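Ice-binding protein (Leucosporidium, PDB 3UYU) binds to the surface of ice crystals and inhibits their growth, conferring freeze tolerance with only low thermal hysteresis activity. Local coordinates at residues I16-I30 against V207-N221. The protein carries 2 engineered substitutions. Residues are numbered along the deposited sequence; the frame is centred on the assembly and turned at random.
Sequences ILAKAGISSVPDSAI and VLSQTEVALQKATVN. With GOL (glycerol), chain C.
L215 points from strand 212-216 into the interior, its CD1 lying 3.8 Å from I16 CD1, tip to tip, and equally close to I30 CD1. I30 lies alongside V220, CD1 against CB at 3.7 Å, while I16 sets CG2, anti to its backbone N, against CG1 of V213. On the other face of strands 21-25 and 212-216, S23 OG rests 3.4 Å from A214 CB, and a water joins this hydroxyl to L215 O. At the turn after these strands, K217 bends at chi4 (-87°) and brings NZ to P26 O at 2.7 Å, in the carbonyl plane on a lone pair. Deeper in this turn, buried S28 OG accepts a nearly straight bond from A218 N (172°) and pairs with S24 OG, which Q62 also binds.

Parallel backbone rungs join the coils: S23 N to V213 O and L215 N to S23 O continue as V25 N to L215 O, and similar rungs link 16-18 to 207-209 and, after the register slips by one residue across the K217 turn, 29-30 to 218-220. At the other turn A20 N bonds T211 O, and S209 OG, also hydrogen-bonded to R193 O, accepts from T211 N in an ST turn. Helix 76-96 flanks this end, touching L17 and salt-bridging K19 through E88. Two neighbouring coils of a right-handed beta-helix thus stack here; A214 and nearby T45 are inferred ice-binding sites, consistent with the S23-A214 face contributing to the ice-binding surface.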
# COMPACT_ATOMS: atom_id res chain seq x y z
N ILE A 16 11.19 -8.47 -8.62
CA ILE A 16 10.76 -9.80 -8.23
C ILE A 16 10.29 -9.70 -6.77
O ILE A 16 11.00 -9.11 -5.94
CB ILE A 16 11.96 -10.80 -8.29
CG1 ILE A 16 12.54 -10.86 -9.70
CG2 ILE A 16 11.46 -12.20 -7.97
CD1 ILE A 16 13.76 -11.81 -9.79
N LEU A 17 9.10 -10.21 -6.51
CA LEU A 17 8.56 -10.30 -5.15
C LEU A 17 7.97 -11.67 -4.96
O LEU A 17 7.24 -12.11 -5.80
CB LEU A 17 7.48 -9.21 -4.94
CG LEU A 17 6.93 -9.07 -3.50
CD1 LEU A 17 7.98 -8.51 -2.54
CD2 LEU A 17 5.75 -8.10 -3.55
N ALA A 18 8.33 -12.34 -3.86
CA ALA A 18 7.88 -13.71 -3.64
C ALA A 18 7.57 -13.93 -2.19
O ALA A 18 8.14 -13.31 -1.35
CB ALA A 18 8.92 -14.78 -4.16
N LYS A 19 6.71 -14.88 -1.93
CA LYS A 19 6.35 -15.15 -0.51
C LYS A 19 7.22 -16.19 0.15
O LYS A 19 7.40 -16.16 1.37
CB LYS A 19 4.87 -15.57 -0.44
CG LYS A 19 3.89 -14.38 -0.71
CD LYS A 19 2.44 -14.75 -0.44
CE LYS A 19 2.23 -14.72 1.04
NZ LYS A 19 0.71 -14.97 1.17
N ALA A 20 7.74 -17.13 -0.64
CA ALA A 20 8.42 -18.30 -0.08
C ALA A 20 9.92 -18.33 -0.30
O ALA A 20 10.65 -18.92 0.45
CB ALA A 20 7.82 -19.57 -0.67
N GLY A 21 10.37 -17.67 -1.36
CA GLY A 21 11.80 -17.64 -1.67
C GLY A 21 12.14 -17.23 -3.09
O GLY A 21 11.24 -17.20 -3.95
N ILE A 22 13.41 -16.88 -3.27
CA ILE A 22 13.93 -16.60 -4.64
C ILE A 22 15.27 -17.28 -4.72
O ILE A 22 16.10 -17.08 -3.83
CB ILE A 22 14.08 -15.11 -4.89
CG1 ILE A 22 12.71 -14.37 -4.76
CG2 ILE A 22 14.69 -14.78 -6.37
CD1 ILE A 22 12.92 -12.82 -4.63
N SER A 23 15.51 -18.09 -5.78
CA SER A 23 16.84 -18.72 -5.93
C SER A 23 17.46 -18.28 -7.25
O SER A 23 16.71 -17.91 -8.16
CB SER A 23 16.70 -20.25 -6.00
OG SER A 23 15.81 -20.69 -7.02
N SER A 24 18.79 -18.32 -7.35
CA SER A 24 19.42 -18.04 -8.62
C SER A 24 20.53 -19.07 -8.83
O SER A 24 21.39 -19.28 -7.92
CB SER A 24 20.07 -16.66 -8.54
OG SER A 24 20.77 -16.39 -9.78
N VAL A 25 20.52 -19.67 -10.03
CA VAL A 25 21.78 -20.22 -10.52
C VAL A 25 22.61 -19.08 -11.23
O VAL A 25 22.15 -18.51 -12.22
CB VAL A 25 21.63 -21.56 -11.28
CG1 VAL A 25 20.33 -22.36 -11.14
CG2 VAL A 25 22.74 -21.88 -12.22
N PRO A 26 23.78 -18.71 -10.70
CA PRO A 26 24.46 -17.46 -11.18
C PRO A 26 25.12 -17.67 -12.56
O PRO A 26 25.47 -18.82 -12.88
CB PRO A 26 25.53 -17.13 -10.11
CG PRO A 26 25.55 -18.41 -9.21
CD PRO A 26 24.47 -19.36 -9.55
N ASP A 27 25.26 -16.60 -13.34
CA ASP A 27 24.88 -15.21 -12.97
C ASP A 27 23.54 -14.80 -13.58
O ASP A 27 23.36 -14.77 -14.78
CB ASP A 27 25.91 -14.23 -13.49
CG ASP A 27 27.23 -14.29 -12.74
OD1 ASP A 27 28.27 -14.04 -13.41
OD2 ASP A 27 27.23 -14.55 -11.50
N SER A 28 22.59 -14.48 -12.70
CA SER A 28 21.41 -13.75 -13.11
C SER A 28 21.74 -12.24 -13.11
O SER A 28 22.74 -11.74 -12.58
CB SER A 28 20.27 -14.03 -12.16
OG SER A 28 19.88 -15.39 -12.29
N ALA A 29 20.83 -11.48 -13.73
CA ALA A 29 20.98 -10.04 -13.85
C ALA A 29 19.63 -9.31 -13.74
O ALA A 29 18.83 -9.24 -14.71
CB ALA A 29 21.64 -9.69 -15.23
N ILE A 30 19.39 -8.76 -12.55
CA ILE A 30 18.08 -8.24 -12.23
C ILE A 30 18.27 -6.74 -12.10
O ILE A 30 19.13 -6.25 -11.34
CB ILE A 30 17.55 -8.80 -10.85
CG1 ILE A 30 17.61 -10.32 -10.77
CG2 ILE A 30 16.16 -8.21 -10.56
CD1 ILE A 30 16.90 -11.00 -11.92
N VAL A 207 8.04 -9.98 -11.81
CA VAL A 207 7.62 -11.31 -11.39
C VAL A 207 7.09 -11.25 -9.95
O VAL A 207 7.84 -10.93 -9.05
CB VAL A 207 8.75 -12.34 -11.51
CG1 VAL A 207 8.27 -13.74 -11.12
CG2 VAL A 207 9.29 -12.36 -12.98
N LEU A 208 5.81 -11.55 -9.81
CA LEU A 208 5.13 -11.43 -8.48
C LEU A 208 4.57 -12.80 -8.20
O LEU A 208 3.61 -13.17 -8.80
CB LEU A 208 4.05 -10.35 -8.55
CG LEU A 208 4.54 -8.93 -9.05
CD1 LEU A 208 3.40 -7.95 -9.09
CD2 LEU A 208 5.54 -8.32 -8.09
N SER A 209 5.18 -13.55 -7.25
CA SER A 209 4.69 -14.91 -7.02
C SER A 209 4.22 -15.13 -5.59
O SER A 209 4.93 -14.69 -4.67
CB SER A 209 5.85 -15.89 -7.26
OG SER A 209 5.48 -17.19 -6.76
N GLN A 210 3.11 -15.85 -5.42
CA GLN A 210 2.64 -16.26 -4.04
C GLN A 210 3.37 -17.44 -3.43
O GLN A 210 3.13 -17.82 -2.23
CB GLN A 210 1.16 -16.53 -4.07
CG GLN A 210 0.44 -15.18 -4.30
CD GLN A 210 -1.08 -15.22 -4.27
OE1 GLN A 210 -1.70 -16.02 -3.55
NE2 GLN A 210 -1.69 -14.34 -5.05
N THR A 211 4.34 -17.97 -4.16
CA THR A 211 5.26 -18.99 -3.58
C THR A 211 6.69 -18.62 -3.91
O THR A 211 7.22 -17.69 -3.35
CB THR A 211 4.85 -20.47 -3.94
OG1 THR A 211 4.96 -20.71 -5.34
CG2 THR A 211 3.44 -20.79 -3.57
N GLU A 212 7.36 -19.38 -4.78
CA GLU A 212 8.82 -19.27 -5.04
C GLU A 212 9.13 -18.87 -6.49
O GLU A 212 8.40 -19.23 -7.42
CB GLU A 212 9.43 -20.69 -4.79
CG GLU A 212 10.90 -20.84 -5.10
CD GLU A 212 11.81 -20.56 -3.91
OE1 GLU A 212 11.26 -20.50 -2.78
OE2 GLU A 212 13.07 -20.42 -4.09
N VAL A 213 10.23 -18.15 -6.62
CA VAL A 213 10.78 -17.79 -7.97
C VAL A 213 12.17 -18.39 -8.12
O VAL A 213 13.03 -18.19 -7.26
CB VAL A 213 10.82 -16.24 -8.16
CG1 VAL A 213 11.55 -15.86 -9.51
CG2 VAL A 213 9.42 -15.68 -8.08
N ALA A 214 12.36 -19.18 -9.19
CA ALA A 214 13.67 -19.70 -9.47
C ALA A 214 14.25 -19.08 -10.75
O ALA A 214 13.58 -19.12 -11.82
CB ALA A 214 13.61 -21.22 -9.60
N LEU A 215 15.44 -18.51 -10.63
CA LEU A 215 16.13 -17.87 -11.77
C LEU A 215 17.28 -18.80 -12.17
O LEU A 215 18.04 -19.25 -11.31
CB LEU A 215 16.74 -16.57 -11.36
CG LEU A 215 15.64 -15.62 -10.83
CD1 LEU A 215 16.40 -14.45 -10.39
CD2 LEU A 215 14.49 -15.28 -11.87
N GLN A 216 17.43 -19.04 -13.47
CA GLN A 216 18.58 -19.82 -14.00
C GLN A 216 19.34 -18.91 -14.99
O GLN A 216 18.91 -18.74 -16.16
CB GLN A 216 18.04 -21.08 -14.67
CG GLN A 216 17.42 -22.09 -13.77
CD GLN A 216 16.72 -23.24 -14.48
OE1 GLN A 216 16.80 -23.43 -15.72
NE2 GLN A 216 15.99 -24.05 -13.70
N LYS A 217 20.39 -18.26 -14.51
CA LYS A 217 21.21 -17.34 -15.35
C LYS A 217 20.25 -16.39 -16.11
O LYS A 217 20.31 -16.21 -17.35
CB LYS A 217 22.08 -18.14 -16.36
CG LYS A 217 23.03 -19.01 -15.65
CD LYS A 217 24.08 -19.59 -16.61
CE LYS A 217 24.96 -20.60 -15.94
NZ LYS A 217 26.05 -19.84 -15.34
N ALA A 218 19.35 -15.76 -15.36
CA ALA A 218 18.18 -15.12 -16.02
C ALA A 218 18.23 -13.61 -15.82
O ALA A 218 18.81 -13.11 -14.84
CB ALA A 218 16.89 -15.63 -15.44
N THR A 219 17.63 -12.89 -16.76
CA THR A 219 17.60 -11.44 -16.75
C THR A 219 16.17 -10.96 -16.51
O THR A 219 15.24 -11.49 -17.14
CB THR A 219 18.06 -10.97 -18.11
OG1 THR A 219 19.48 -11.28 -18.21
CG2 THR A 219 17.82 -9.51 -18.33
N VAL A 220 16.04 -10.01 -15.58
CA VAL A 220 14.75 -9.33 -15.36
C VAL A 220 14.99 -7.84 -15.33
O VAL A 220 15.75 -7.37 -14.49
CB VAL A 220 14.09 -9.75 -14.00
CG1 VAL A 220 12.77 -8.92 -13.83
CG2 VAL A 220 13.79 -11.23 -14.02
N ASN A 221 14.39 -7.09 -16.29
CA ASN A 221 14.52 -5.63 -16.28
C ASN A 221 13.18 -5.03 -15.98
O ASN A 221 12.25 -5.14 -16.77
CB ASN A 221 15.03 -5.11 -17.68
CG ASN A 221 16.41 -5.63 -18.02
OD1 ASN A 221 16.70 -5.89 -19.23
ND2 ASN A 221 17.27 -5.77 -17.04
C1 GOL C . 2.87 -11.89 -5.64
O1 GOL C . 1.84 -12.56 -6.36
C2 GOL C . 2.83 -12.34 -4.20
O2 GOL C . 1.62 -11.98 -3.64
C3 GOL C . 3.94 -11.83 -3.33
O3 GOL C . 5.06 -11.46 -4.07
O HOH W 1 11.40 -21.78 -0.23
O HOH W 2 17.45 -21.26 -9.34
O HOH W 3 26.59 -16.84 -15.93